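Local coordinates for protein CdiI toxin (Salmonella enterica subsp. enterica serovar Rubislaw str. ATCC 10717, PDB 4ZQU) that neutralises its cognate CdiA-CT toxin as the immunity protein of a bacterial contact-dependent growth inhibition system, at residues B[109-114]-B[137-142]. Residues are numbered along the deposited sequence; the frame is centred on the assembly and turned at random.
Sequences TKRALF and EKLEVW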
loop_
_atom_site.group_PDB
_atom_site.type_symbol
_atom_site.label_atom_id
_atom_site.label_comp_id
_atom_site.label_asym_id
_atom_site.label_seq_id
_atom_site.Cartn_x
_atom_site.Cartn_y
_atom_site.Cartn_z
ATOM N N THR B 109 -5.568 -1.393 -24.418
ATOM C CA THR B 109 -5.062 -2.515 -23.634
ATOM C C THR B 109 -4.345 -2.032 -22.377
ATOM O O THR B 109 -3.572 -1.072 -22.410
ATOM C CB THR B 109 -4.114 -3.423 -24.458
ATOM O OG1 THR B 109 -3.536 -4.420 -23.605
ATOM C CG2 THR B 109 -3.020 -2.628 -25.151
ATOM N N LYS B 110 -4.623 -2.699 -21.263
ATOM C CA LYS B 110 -4.066 -2.309 -19.978
ATOM C C LYS B 110 -2.583 -2.615 -19.903
ATOM O O LYS B 110 -1.833 -1.916 -19.227
ATOM C CB LYS B 110 -4.804 -3.018 -18.841
ATOM C CG LYS B 110 -5.803 -2.138 -18.117
ATOM C CD LYS B 110 -6.710 -2.956 -17.214
ATOM C CE LYS B 110 -5.915 -3.771 -16.212
ATOM N NZ LYS B 110 -6.820 -4.566 -15.333
ATOM N N ARG B 111 -2.160 -3.658 -20.608
ATOM C CA ARG B 111 -0.779 -4.108 -20.510
ATOM C C ARG B 111 0.207 -3.151 -21.173
ATOM O O ARG B 111 1.359 -3.081 -20.759
ATOM C CB ARG B 111 -0.628 -5.513 -21.098
ATOM C CG ARG B 111 -1.620 -6.531 -20.548
ATOM C CD ARG B 111 -1.264 -7.942 -21.004
ATOM N NE ARG B 111 0.136 -8.043 -21.417
ATOM C CZ ARG B 111 1.106 -8.586 -20.683
ATOM N NH1 ARG B 111 0.844 -9.089 -19.483
ATOM N NH2 ARG B 111 2.346 -8.625 -21.151
ATOM N N ALA B 112 -0.239 -2.408 -22.184
ATOM C CA ALA B 112 0.631 -1.434 -22.842
ATOM C C ALA B 112 0.648 -0.117 -22.073
ATOM O O ALA B 112 1.609 0.647 -22.161
ATOM C CB ALA B 112 0.194 -1.202 -24.284
ATOM N N LEU B 113 -0.421 0.144 -21.327
ATOM C CA LEU B 113 -0.495 1.322 -20.464
ATOM C C LEU B 113 0.578 1.278 -19.380
ATOM O O LEU B 113 1.351 2.222 -19.216
ATOM C CB LEU B 113 -1.881 1.435 -19.818
ATOM C CG LEU B 113 -2.052 2.507 -18.735
ATOM C CD1 LEU B 113 -1.888 3.905 -19.307
ATOM C CD2 LEU B 113 -3.400 2.373 -18.042
ATOM N N PHE B 114 0.624 0.166 -18.656
ATOM C CA PHE B 114 1.503 0.033 -17.503
ATOM C C PHE B 114 2.889 -0.494 -17.858
ATOM O O PHE B 114 3.804 -0.412 -17.042
ATOM C CB PHE B 114 0.863 -0.888 -16.462
ATOM C CG PHE B 114 -0.415 -0.352 -15.883
ATOM C CD1 PHE B 114 -0.388 0.642 -14.919
ATOM C CD2 PHE B 114 -1.642 -0.845 -16.298
ATOM C CE1 PHE B 114 -1.561 1.139 -14.384
ATOM C CE2 PHE B 114 -2.820 -0.352 -15.767
ATOM C CZ PHE B 114 -2.779 0.639 -14.809
ATOM N N GLU B 137 7.345 -3.861 -9.807
ATOM C CA GLU B 137 7.302 -5.300 -9.567
ATOM C C GLU B 137 6.430 -6.026 -10.584
ATOM O O GLU B 137 6.917 -6.844 -11.365
ATOM C CB GLU B 137 6.802 -5.571 -8.149
ATOM C CG GLU B 137 7.681 -4.945 -7.079
ATOM C CD GLU B 137 7.107 -5.098 -5.689
ATOM O OE1 GLU B 137 5.962 -5.578 -5.569
ATOM O OE2 GLU B 137 7.803 -4.736 -4.716
ATOM N N LYS B 138 5.136 -5.726 -10.564
ATOM C CA LYS B 138 4.206 -6.254 -11.554
ATOM C C LYS B 138 3.651 -5.082 -12.350
ATOM O O LYS B 138 3.907 -3.932 -12.001
ATOM C CB LYS B 138 3.083 -7.046 -10.883
ATOM C CG LYS B 138 3.569 -8.305 -10.188
ATOM C CD LYS B 138 2.449 -9.025 -9.462
ATOM C CE LYS B 138 2.969 -10.297 -8.804
ATOM N NZ LYS B 138 1.919 -11.014 -8.030
ATOM N N LEU B 139 2.902 -5.369 -13.410
ATOM C CA LEU B 139 2.375 -4.319 -14.281
ATOM C C LEU B 139 1.628 -3.247 -13.494
ATOM O O LEU B 139 1.835 -2.055 -13.702
ATOM C CB LEU B 139 1.451 -4.914 -15.346
ATOM C CG LEU B 139 2.094 -5.446 -16.631
ATOM C CD1 LEU B 139 2.942 -6.684 -16.363
ATOM C CD2 LEU B 139 1.030 -5.741 -17.674
ATOM N N GLU B 140 0.774 -3.680 -12.574
ATOM C CA GLU B 140 -0.003 -2.744 -11.776
ATOM C C GLU B 140 0.439 -2.725 -10.317
ATOM O O GLU B 140 -0.314 -2.299 -9.442
ATOM C CB GLU B 140 -1.490 -3.085 -11.865
ATOM C CG GLU B 140 -2.083 -2.867 -13.245
ATOM C CD GLU B 140 -3.560 -3.190 -13.303
ATOM O OE1 GLU B 140 -3.928 -4.355 -13.041
ATOM O OE2 GLU B 140 -4.355 -2.277 -13.611
ATOM N N VAL B 141 1.659 -3.189 -10.057
ATOM C CA VAL B 141 2.189 -3.216 -8.696
ATOM C C VAL B 141 3.613 -2.669 -8.622
ATOM O O VAL B 141 4.529 -3.213 -9.237
ATOM C CB VAL B 141 2.186 -4.644 -8.108
ATOM C CG1 VAL B 141 2.706 -4.625 -6.682
ATOM C CG2 VAL B 141 0.792 -5.252 -8.155
ATOM N N TRP B 142 3.790 -1.590 -7.864
ATOM C CA TRP B 142 5.117 -1.044 -7.595
ATOM C C TRP B 142 5.501 -1.298 -6.141
ATOM O O TRP B 142 4.643 -1.591 -5.310
ATOM C CB TRP B 142 5.167 0.454 -7.896
ATOM C CG TRP B 142 4.898 0.799 -9.325
ATOM C CD1 TRP B 142 5.821 1.081 -10.289
ATOM C CD2 TRP B 142 3.614 0.907 -9.956
ATOM N NE1 TRP B 142 5.194 1.361 -11.478
ATOM C CE2 TRP B 142 3.839 1.258 -11.301
ATOM C CE3 TRP B 142 2.298 0.741 -9.512
ATOM C CZ2 TRP B 142 2.795 1.444 -12.209
ATOM C CZ3 TRP B 142 1.264 0.925 -10.414
ATOM C CH2 TRP B 142 1.518 1.272 -11.746
#
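Glu140 lays its CG over one face of the Phe114 ring, 3.7 Å from the centroid and 15° off the ring normal, a CH-pi contact. Leu113 CD2 lies over the opposite face. The Glu140 chain runs on extended past CG, which carries OE2 to within 3.3 Å of Phe114 CE2. Tyr94 of helix 87-105 hydrogen-bonds Glu140 OE2. Glu140 OE1 makes a long salt bridge, 3.7 Å, with Lys110 NZ; the lysine chain bends at chi3 (57°). Phe114 CD1 meets the edge of the Trp142 indole, 3.8 Å from CH2. Phe114 CB rests 3.2 Å from Leu139 O, which accepts a hydrogen bond from His136. Leu139 CD2 lies 3.7 Å from Arg111 CA and over one guanidinium face.

A type I turn from Lys138 to Val141 caps the hairpin of strands 129-138 and 141-143, next to a classic bulge at Glu137 and Lys138, and presents Leu139 and Glu140 to helix 110-115. Trp142 NE1 bonds Met117 O, and its ring stacks on His136. Val141 and Trp142 pair antiparallel with a CdiA-CT toxin strand, extending the sheet. Without hydrogen bonds between the segments, the contact rests mainly on van der Waals and CH-pi packing around Phe114, the Glu140 carboxylate held chiefly by Tyr94.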